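Local coordinates for ferric uptake regulation protein (Pseudomonas aeruginosa PAO1, PDB 6H1C) that probably acts as a metal-responsive, DNA-binding transcription regulator that represses iron-uptake genes when it binds its regulatory metal, at residues M1-E6 with I21-D26; G65-H70 with F79-S84; G85-M90 with L121-L126. The protein carries 2 engineered substitutions. All coordinates share one frame; numbering follows the deposited sequence.

Interaction 1 of 3, residues M1-E6 with I21-D26; sequences MVENSE and ILQMLD. With ZN (zinc ion), chain V.
M1, just ahead of helix 3-9, and E3, in its first turn, reach across to L22 and D26. D26 receives the N-terminal amino group of M1 in a salt bridge, N to OD2 2.7 Å, met on the syn side but 32° out of the carboxylate plane. The two side chains run past each other in opposite directions. The far end of the M1 side chain crosses L22 at about a right angle, its CE 3.4 Å from L22 CD1. In E3, chi1 (-67°) holds CG beside the backbone N and against L22 CG and CD2; the bend at chi2 then turns the carboxylate to the zinc ion, which E3 OE2 binds at 2.0 Å. D26 OD2 is a second, longer ligand of the same zinc ion at 2.7 Å, with the two carboxylate planes 48° apart. The shared metal and the M1 amino group probably offset the crowding of negative charge. Q23 passes across E3 near a right angle, Q23 CG 3.7 Å from E3 CD. The contact thus ties helix 3-9 to the end of helix 16-26, whose L22 also packs on F61 of helix 51-63, while E6 reaches L66 just before strand 67-70.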
loop_
_atom_site.group_PDB
_atom_site.type_symbol
_atom_site.label_atom_id
_atom_site.label_comp_id
_atom_site.label_asym_id
_atom_site.label_seq_id
_atom_site.Cartn_x
_atom_site.Cartn_y
_atom_site.Cartn_z
ATOM N N MET B 1 25.095 6.529 15.426
ATOM C CA MET B 1 24.824 7.953 15.603
ATOM C C MET B 1 24.082 8.244 16.907
ATOM O O MET B 1 23.652 7.327 17.597
ATOM C CB MET B 1 24.028 8.478 14.416
ATOM C CG MET B 1 23.047 7.470 13.848
ATOM S SD MET B 1 21.528 7.346 14.818
ATOM C CE MET B 1 20.512 6.394 13.690
ATOM N N VAL B 2 23.932 9.525 17.239
ATOM C CA VAL B 2 23.327 9.938 18.502
ATOM C C VAL B 2 21.817 9.987 18.298
ATOM O O VAL B 2 21.270 10.965 17.777
ATOM C CB VAL B 2 23.880 11.277 18.989
ATOM C CG1 VAL B 2 22.824 12.018 19.803
ATOM C CG2 VAL B 2 25.136 11.046 19.818
ATOM N N GLU B 3 21.143 8.920 18.728
ATOM C CA GLU B 3 19.713 8.784 18.476
ATOM C C GLU B 3 18.946 10.000 18.962
ATOM O O GLU B 3 18.005 10.458 18.301
ATOM C CB GLU B 3 19.180 7.516 19.147
ATOM C CG GLU B 3 19.705 6.229 18.534
ATOM C CD GLU B 3 21.161 5.973 18.861
ATOM O OE1 GLU B 3 21.616 6.406 19.942
ATOM O OE2 GLU B 3 21.853 5.341 18.035
ATOM N N ASN B 4 19.355 10.550 20.106
ATOM C CA ASN B 4 18.582 11.605 20.755
ATOM C C ASN B 4 18.706 12.927 20.010
ATOM O O ASN B 4 17.750 13.706 19.947
ATOM C CB ASN B 4 19.039 11.747 22.205
ATOM C CG ASN B 4 19.255 10.397 22.880
ATOM O OD1 ASN B 4 20.237 9.693 22.596
ATOM N ND2 ASN B 4 18.339 10.027 23.774
ATOM N N SER B 5 19.878 13.212 19.459
ATOM C CA SER B 5 19.984 14.349 18.563
ATOM C C SER B 5 19.161 14.131 17.300
ATOM O O SER B 5 18.588 15.084 16.750
ATOM C CB SER B 5 21.450 14.593 18.223
ATOM O OG SER B 5 21.584 15.627 17.268
ATOM N N GLU B 6 19.081 12.891 16.827
ATOM C CA GLU B 6 18.305 12.631 15.623
ATOM C C GLU B 6 16.816 12.827 15.880
ATOM O O GLU B 6 16.116 13.469 15.088
ATOM C CB GLU B 6 18.600 11.225 15.106
ATOM C CG GLU B 6 19.911 11.144 14.363
ATOM C CD GLU B 6 20.090 12.293 13.372
ATOM O OE1 GLU B 6 19.084 12.750 12.783
ATOM O OE2 GLU B 6 21.239 12.752 13.190
ATOM N N ILE B 21 14.421 1.285 19.045
ATOM C CA ILE B 21 14.283 0.856 17.659
ATOM C C ILE B 21 15.337 1.515 16.785
ATOM O O ILE B 21 15.872 0.891 15.859
ATOM C CB ILE B 21 12.864 1.155 17.155
ATOM C CG1 ILE B 21 11.901 0.061 17.636
ATOM C CG2 ILE B 21 12.877 1.242 15.650
ATOM C CD1 ILE B 21 10.502 0.542 17.958
ATOM N N LEU B 22 15.649 2.785 17.057
ATOM C CA LEU B 22 16.645 3.496 16.262
ATOM C C LEU B 22 18.035 2.937 16.507
ATOM O O LEU B 22 18.844 2.839 15.574
ATOM C CB LEU B 22 16.601 4.985 16.580
ATOM C CG LEU B 22 17.501 5.903 15.759
ATOM C CD1 LEU B 22 17.218 5.731 14.284
ATOM C CD2 LEU B 22 17.269 7.346 16.180
ATOM N N GLN B 23 18.323 2.559 17.755
ATOM C CA GLN B 23 19.574 1.867 18.044
ATOM C C GLN B 23 19.641 0.530 17.319
ATOM O O GLN B 23 20.719 0.096 16.898
ATOM C CB GLN B 23 19.735 1.657 19.549
ATOM C CG GLN B 23 19.720 2.932 20.363
ATOM C CD GLN B 23 20.427 2.766 21.692
ATOM O OE1 GLN B 23 19.794 2.735 22.751
ATOM N NE2 GLN B 23 21.754 2.646 21.642
ATOM N N MET B 24 18.498 -0.147 17.177
ATOM C CA MET B 24 18.497 -1.434 16.492
ATOM C C MET B 24 18.878 -1.274 15.027
ATOM O O MET B 24 19.692 -2.039 14.496
ATOM C CB MET B 24 17.128 -2.097 16.622
ATOM C CG MET B 24 17.004 -3.398 15.848
ATOM S SD MET B 24 18.127 -4.691 16.439
ATOM C CE MET B 24 17.639 -4.822 18.160
ATOM N N LEU B 25 18.281 -0.291 14.351
ATOM C CA LEU B 25 18.612 -0.051 12.951
ATOM C C LEU B 25 20.080 0.310 12.791
ATOM O O LEU B 25 20.793 -0.288 11.978
ATOM C CB LEU B 25 17.743 1.066 12.390
ATOM C CG LEU B 25 16.260 0.771 12.291
ATOM C CD1 LEU B 25 15.550 2.092 12.288
ATOM C CD2 LEU B 25 15.973 0.002 11.032
ATOM N N ASP B 26 20.541 1.307 13.553
ATOM C CA ASP B 26 21.931 1.733 13.468
ATOM C C ASP B 26 22.856 0.527 13.535
ATOM O O ASP B 26 23.732 0.343 12.682
ATOM C CB ASP B 26 22.232 2.739 14.588
ATOM C CG ASP B 26 23.535 3.514 14.366
ATOM O OD1 ASP B 26 24.047 3.562 13.225
ATOM O OD2 ASP B 26 24.045 4.094 15.344
HETATM ZN ZN ZN V . 23.321 3.947 17.981
#

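Interaction 2 of 3, residues G65-H70 with F79-S84; sequences GLVVRH and FELADS. With ZN (zinc ion), chain T; ZN (zinc ion), chain S.
V68 and E80 face each other as a hydrogen-bonded antiparallel pair, flanked by the non-hydrogen-bonded pairs V67-L81 and R69-F79, in strands whose directions differ by 149°. This is the beta hairpin that forms the wing of the winged-helix fold expected of a ferric uptake regulator. V68 N donates to E80 O at 2.7 Å, nearly straight at 170°. E80 O also takes a weaker CA-H...O contact from V67 CA. Beyond the strands A82 N bonds to L66 O at 3.0 Å, the donor tilted well out of the carbonyl plane; A82 is the centre of an inverse gamma turn. G65 closes helix 51-63 in a Schellman motif just before the first strand.

F79 and R69 share one face of the hairpin, lying side by side and pointing the same way. The guanidinium plane stands steeply to the phenyl ring, with R69 NH1 3.7 Å from F79 CZ. V67 comes to the ring's edge, its CG1 in the ring plane and 3.7 Å from F79 CD2. F79 and V67 also touch helix 51-63, through L58 and F61. On the other face V68 CG2 rests 3.7 Å from A82 CB, and E80 reaches out fully extended, CG anti to the backbone N (chi1 -175°), to bind zinc through OE2 together with H32, H89 and E100. H70 binds a different zinc ion through ND1 at 1.9 Å, while its NE2 is hydrogen-bonded to the backbone oxygen of the engineered A86. That fixes the ring's rotation and brings its edge to the E80 carboxylate, H70 CD2 lying 3.2 Å from E80 OE1.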
loop_
_atom_site.group_PDB
_atom_site.type_symbol
_atom_site.label_atom_id
_atom_site.label_comp_id
_atom_site.label_asym_id
_atom_site.label_seq_id
_atom_site.Cartn_x
_atom_site.Cartn_y
_atom_site.Cartn_z
ATOM N N GLY B 65 11.851 11.177 7.699
ATOM C CA GLY B 65 13.028 11.096 6.869
ATOM C C GLY B 65 14.182 10.319 7.447
ATOM O O GLY B 65 15.222 10.220 6.792
ATOM N N LEU B 66 14.044 9.761 8.645
ATOM C CA LEU B 66 15.146 9.000 9.218
ATOM C C LEU B 66 15.337 7.676 8.499
ATOM O O LEU B 66 16.444 7.134 8.477
ATOM C CB LEU B 66 14.894 8.741 10.702
ATOM C CG LEU B 66 14.909 9.924 11.659
ATOM C CD1 LEU B 66 14.483 9.446 13.027
ATOM C CD2 LEU B 66 16.300 10.506 11.688
ATOM N N VAL B 67 14.278 7.150 7.908
ATOM C CA VAL B 67 14.266 5.812 7.339
ATOM C C VAL B 67 13.569 5.890 5.990
ATOM O O VAL B 67 12.655 6.693 5.797
ATOM C CB VAL B 67 13.557 4.826 8.307
ATOM C CG1 VAL B 67 12.443 4.074 7.608
ATOM C CG2 VAL B 67 14.544 3.883 8.912
ATOM N N VAL B 68 13.996 5.058 5.052
ATOM C CA VAL B 68 13.346 4.943 3.750
ATOM C C VAL B 68 12.563 3.639 3.701
ATOM O O VAL B 68 13.038 2.595 4.157
ATOM C CB VAL B 68 14.360 4.997 2.592
ATOM C CG1 VAL B 68 13.640 4.854 1.268
ATOM C CG2 VAL B 68 15.132 6.283 2.625
ATOM N N ARG B 69 11.374 3.685 3.130
ATOM C CA ARG B 69 10.525 2.509 3.034
ATOM C C ARG B 69 10.437 2.035 1.581
ATOM O O ARG B 69 10.084 2.809 0.684
ATOM C CB ARG B 69 9.153 2.832 3.603
ATOM C CG ARG B 69 8.181 1.707 3.555
ATOM C CD ARG B 69 6.789 2.299 3.498
ATOM N NE ARG B 69 5.757 1.273 3.538
ATOM C CZ ARG B 69 5.049 0.970 4.621
ATOM N NH1 ARG B 69 5.261 1.619 5.759
ATOM N NH2 ARG B 69 4.119 0.025 4.559
ATOM N N HIS B 70 10.770 0.772 1.346
ATOM C CA HIS B 70 10.642 0.173 0.029
ATOM C C HIS B 70 9.667 -0.989 0.066
ATOM O O HIS B 70 9.320 -1.520 1.124
ATOM C CB HIS B 70 11.981 -0.336 -0.505
ATOM C CG HIS B 70 13.001 0.732 -0.698
ATOM N ND1 HIS B 70 12.923 1.662 -1.710
ATOM C CD2 HIS B 70 14.135 1.010 -0.016
ATOM C CE1 HIS B 70 13.963 2.469 -1.644
ATOM N NE2 HIS B 70 14.718 2.092 -0.629
ATOM N N PHE B 79 12.411 -1.506 5.555
ATOM C CA PHE B 79 12.872 -0.229 6.064
ATOM C C PHE B 79 14.389 -0.203 6.101
ATOM O O PHE B 79 15.050 -1.231 6.263
ATOM C CB PHE B 79 12.305 0.064 7.437
ATOM C CG PHE B 79 10.822 0.073 7.469
ATOM C CD1 PHE B 79 10.119 -1.108 7.553
ATOM C CD2 PHE B 79 10.126 1.258 7.399
ATOM C CE1 PHE B 79 8.761 -1.107 7.576
ATOM C CE2 PHE B 79 8.759 1.256 7.420
ATOM C CZ PHE B 79 8.075 0.078 7.514
ATOM N N GLU B 80 14.933 0.986 5.929
ATOM C CA GLU B 80 16.330 1.139 5.584
ATOM C C GLU B 80 16.732 2.505 6.090
ATOM O O GLU B 80 16.028 3.486 5.830
ATOM C CB GLU B 80 16.503 1.037 4.074
ATOM C CG GLU B 80 17.909 1.055 3.545
ATOM C CD GLU B 80 17.932 0.721 2.066
ATOM O OE1 GLU B 80 16.851 0.496 1.508
ATOM O OE2 GLU B 80 19.004 0.684 1.450
ATOM N N LEU B 81 17.809 2.560 6.864
ATOM C CA LEU B 81 18.313 3.851 7.289
ATOM C C LEU B 81 18.512 4.734 6.068
ATOM O O LEU B 81 19.030 4.290 5.039
ATOM C CB LEU B 81 19.616 3.679 8.055
ATOM C CG LEU B 81 19.435 3.265 9.512
ATOM C CD1 LEU B 81 20.798 3.101 10.165
ATOM C CD2 LEU B 81 18.589 4.301 10.240
ATOM N N ALA B 82 18.056 5.982 6.182
ATOM C CA ALA B 82 18.068 6.937 5.072
ATOM C C ALA B 82 19.461 7.532 4.847
ATOM O O ALA B 82 19.689 8.726 5.003
ATOM C CB ALA B 82 17.054 8.047 5.314
ATOM N N ASP B 83 20.394 6.682 4.459
ATOM C CA ASP B 83 21.674 7.158 3.968
ATOM C C ASP B 83 21.710 7.038 2.438
ATOM O O ASP B 83 20.777 6.536 1.801
ATOM C CB ASP B 83 22.811 6.398 4.642
ATOM C CG ASP B 83 22.699 4.911 4.448
ATOM O OD1 ASP B 83 22.046 4.483 3.477
ATOM O OD2 ASP B 83 23.268 4.159 5.265
ATOM N N SER B 84 22.815 7.492 1.838
ATOM C CA SER B 84 22.850 7.710 0.391
ATOM C C SER B 84 22.793 6.415 -0.423
ATOM O O SER B 84 22.454 6.468 -1.618
ATOM C CB SER B 84 24.092 8.524 0.021
ATOM O OG SER B 84 24.013 9.831 0.574
HETATM ZN ZN ZN T . 12.032 2.208 -3.283
HETATM ZN ZN ZN S . 19.145 -0.704 0.541
#

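Interaction 3 of 3, residues G85-M90 with L121-L126; sequences GAHDHM and LVDANL. Engineered in segment 85-90: A86 (natural residue His). Engineered in segment 121-126: A124 (natural residue His). With ZN (zinc ion), chain Y; ZN (zinc ion), chain X; ZN (zinc ion), chain C; ZN (zinc ion), chain S.
H87, just before strand 88-92, and D88 and H89 within it run beside L126 of strand 119-132, with D88 and L126 the parallel bridge, in the mixed sheet of what is, by family, the dimerisation domain. Backbone bonds come first: L126 N donates to H87 O at 3.1 Å, and H89 N donates to L126 O at 3.3 Å, so L126 spans D88 in the usual parallel pattern. D123 to L126, engineered A124 among them, also form an antiparallel ladder with a strand of the third subunit. A water adds a third link, accepting from H89 ND1 and donating to L126 O at 2.9 Å. The H89 ring is thereby held at both nitrogens, since NE2 binds the zinc ion shared with H32, E80 and E100.

Metal bonds form the second group. H87 CG sits beside the backbone N (chi1 -43°), and H87 ND1 holds one zinc ion at 1.9 Å, with N125 OD1 at a longer 2.8 Å. D123 OD2 binds a second at 2.5 Å, though the two ions are too close for simultaneous full occupancy to be certain. D88 OD2 binds a further zinc ion with two waters and E107.

Van der Waals contacts are few. D88 OD1 lies 3.9 Å from L126 CB, and L126 packs on I106 of helix 104-115. A124 O, beside the metal site, is 3.2 Å from H87 CB.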
loop_
_atom_site.group_PDB
_atom_site.type_symbol
_atom_site.label_atom_id
_atom_site.label_comp_id
_atom_site.label_asym_id
_atom_site.label_seq_id
_atom_site.Cartn_x
_atom_site.Cartn_y
_atom_site.Cartn_z
ATOM N N GLY B 85 23.107 5.262 0.187
ATOM C CA GLY B 85 22.917 3.969 -0.439
ATOM C C GLY B 85 21.482 3.476 -0.514
ATOM O O GLY B 85 21.221 2.404 -1.070
ATOM N N ALA B 86 20.526 4.237 0.010
ATOM C CA ALA B 86 19.157 3.765 0.154
ATOM C C ALA B 86 18.298 3.970 -1.087
ATOM O O ALA B 86 17.114 3.634 -1.053
ATOM C CB ALA B 86 18.496 4.456 1.346
ATOM N N HIS B 87 18.849 4.478 -2.184
ATOM C CA HIS B 87 18.031 4.883 -3.317
ATOM C C HIS B 87 18.345 4.143 -4.603
ATOM O O HIS B 87 17.717 4.435 -5.625
ATOM C CB HIS B 87 18.184 6.386 -3.569
ATOM C CG HIS B 87 18.174 7.197 -2.318
ATOM N ND1 HIS B 87 17.034 7.798 -1.831
ATOM C CD2 HIS B 87 19.162 7.487 -1.436
ATOM C CE1 HIS B 87 17.319 8.434 -0.707
ATOM N NE2 HIS B 87 18.604 8.262 -0.446
ATOM N N ASP B 88 19.287 3.208 -4.594
ATOM C CA ASP B 88 19.755 2.554 -5.819
ATOM C C ASP B 88 19.857 1.059 -5.545
ATOM O O ASP B 88 20.718 0.630 -4.773
ATOM C CB ASP B 88 21.103 3.133 -6.266
ATOM C CG ASP B 88 21.056 4.658 -6.467
ATOM O OD1 ASP B 88 20.608 5.124 -7.544
ATOM O OD2 ASP B 88 21.475 5.397 -5.548
ATOM N N HIS B 89 18.982 0.268 -6.157
ATOM C CA HIS B 89 18.854 -1.142 -5.828
ATOM C C HIS B 89 18.624 -1.931 -7.100
ATOM O O HIS B 89 17.943 -1.456 -8.003
ATOM C CB HIS B 89 17.685 -1.408 -4.860
ATOM C CG HIS B 89 17.907 -0.870 -3.487
ATOM N ND1 HIS B 89 17.612 0.427 -3.140
ATOM C CD2 HIS B 89 18.419 -1.446 -2.376
ATOM C CE1 HIS B 89 17.918 0.624 -1.872
ATOM N NE2 HIS B 89 18.415 -0.495 -1.387
ATOM N N MET B 90 19.215 -3.117 -7.177
ATOM C CA MET B 90 18.801 -4.149 -8.112
ATOM C C MET B 90 18.062 -5.224 -7.327
ATOM O O MET B 90 18.466 -5.571 -6.215
ATOM C CB MET B 90 19.995 -4.779 -8.847
ATOM C CG MET B 90 21.038 -3.812 -9.343
ATOM S SD MET B 90 22.248 -4.530 -10.496
ATOM C CE MET B 90 22.320 -6.220 -9.961
ATOM N N LEU B 121 17.037 18.860 -7.923
ATOM C CA LEU B 121 16.795 17.463 -7.598
ATOM C C LEU B 121 16.614 17.312 -6.096
ATOM O O LEU B 121 17.556 17.517 -5.320
ATOM C CB LEU B 121 17.948 16.593 -8.083
ATOM C CG LEU B 121 17.761 15.121 -7.742
ATOM C CD1 LEU B 121 16.423 14.646 -8.254
ATOM C CD2 LEU B 121 18.869 14.265 -8.306
ATOM N N VAL B 122 15.412 16.931 -5.689
ATOM C CA VAL B 122 15.148 16.713 -4.277
ATOM C C VAL B 122 15.495 15.292 -3.888
ATOM O O VAL B 122 15.934 15.048 -2.765
ATOM C CB VAL B 122 13.681 17.022 -3.939
ATOM C CG1 VAL B 122 13.332 16.445 -2.592
ATOM C CG2 VAL B 122 13.416 18.508 -3.952
ATOM N N ASP B 123 15.330 14.348 -4.804
ATOM C CA ASP B 123 15.393 12.944 -4.442
ATOM C C ASP B 123 15.218 12.069 -5.677
ATOM O O ASP B 123 14.420 12.388 -6.563
ATOM C CB ASP B 123 14.312 12.636 -3.414
ATOM C CG ASP B 123 14.721 11.558 -2.441
ATOM O OD1 ASP B 123 15.570 10.708 -2.800
ATOM O OD2 ASP B 123 14.187 11.561 -1.307
ATOM N N ALA B 124 15.935 10.960 -5.737
ATOM C CA ALA B 124 15.889 10.037 -6.859
ATOM C C ALA B 124 15.682 8.625 -6.347
ATOM O O ALA B 124 16.250 8.224 -5.327
ATOM C CB ALA B 124 17.181 10.079 -7.681
ATOM N N ASN B 125 14.886 7.870 -7.064
ATOM C CA ASN B 125 14.762 6.455 -6.800
ATOM C C ASN B 125 14.982 5.719 -8.099
ATOM O O ASN B 125 14.403 6.084 -9.127
ATOM C CB ASN B 125 13.409 6.102 -6.226
ATOM C CG ASN B 125 13.536 5.374 -4.931
ATOM O OD1 ASN B 125 13.685 6.014 -3.886
ATOM N ND2 ASN B 125 13.527 4.020 -4.977
ATOM N N LEU B 126 15.818 4.696 -8.049
ATOM C CA LEU B 126 16.130 3.872 -9.203
ATOM C C LEU B 126 16.077 2.422 -8.761
ATOM O O LEU B 126 16.756 2.039 -7.804
ATOM C CB LEU B 126 17.507 4.228 -9.752
ATOM C CG LEU B 126 17.995 3.390 -10.914
ATOM C CD1 LEU B 126 17.001 3.403 -12.062
ATOM C CD2 LEU B 126 19.333 3.934 -11.351
HETATM ZN ZN ZN Y . 15.173 7.810 -2.370
HETATM ZN ZN ZN X . 14.668 9.440 -0.041
HETATM ZN ZN ZN C . 21.203 7.701 -6.221
HETATM ZN ZN ZN S . 19.145 -0.704 0.541
HETATM O O HOH W 1 16.280 1.428 -4.974
HETATM O O HOH W 2 22.827 7.416 -4.795
HETATM O O HOH W 3 20.022 7.299 -7.725
#

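The three contacts follow one another along the chain from the helical N-terminal part to the presumed dimerisation sheet. Interactions 1 and 2 have centres about 13 Å apart and touch through L25 and D26 against V67 and L81, so the hairpin leans on helix 16-26. The centre of interaction 3 is about 10 Å from that of interaction 2 but about 22 Å from that of interaction 1, across the chain's centre. The zinc ion bound by E80 and H89 belongs to both later contacts, and strands 78-81 and 88-92 are consecutive. Such a shared metal at the junction is consistent with metal occupancy setting how the presumed DNA-binding and dimerisation parts are oriented.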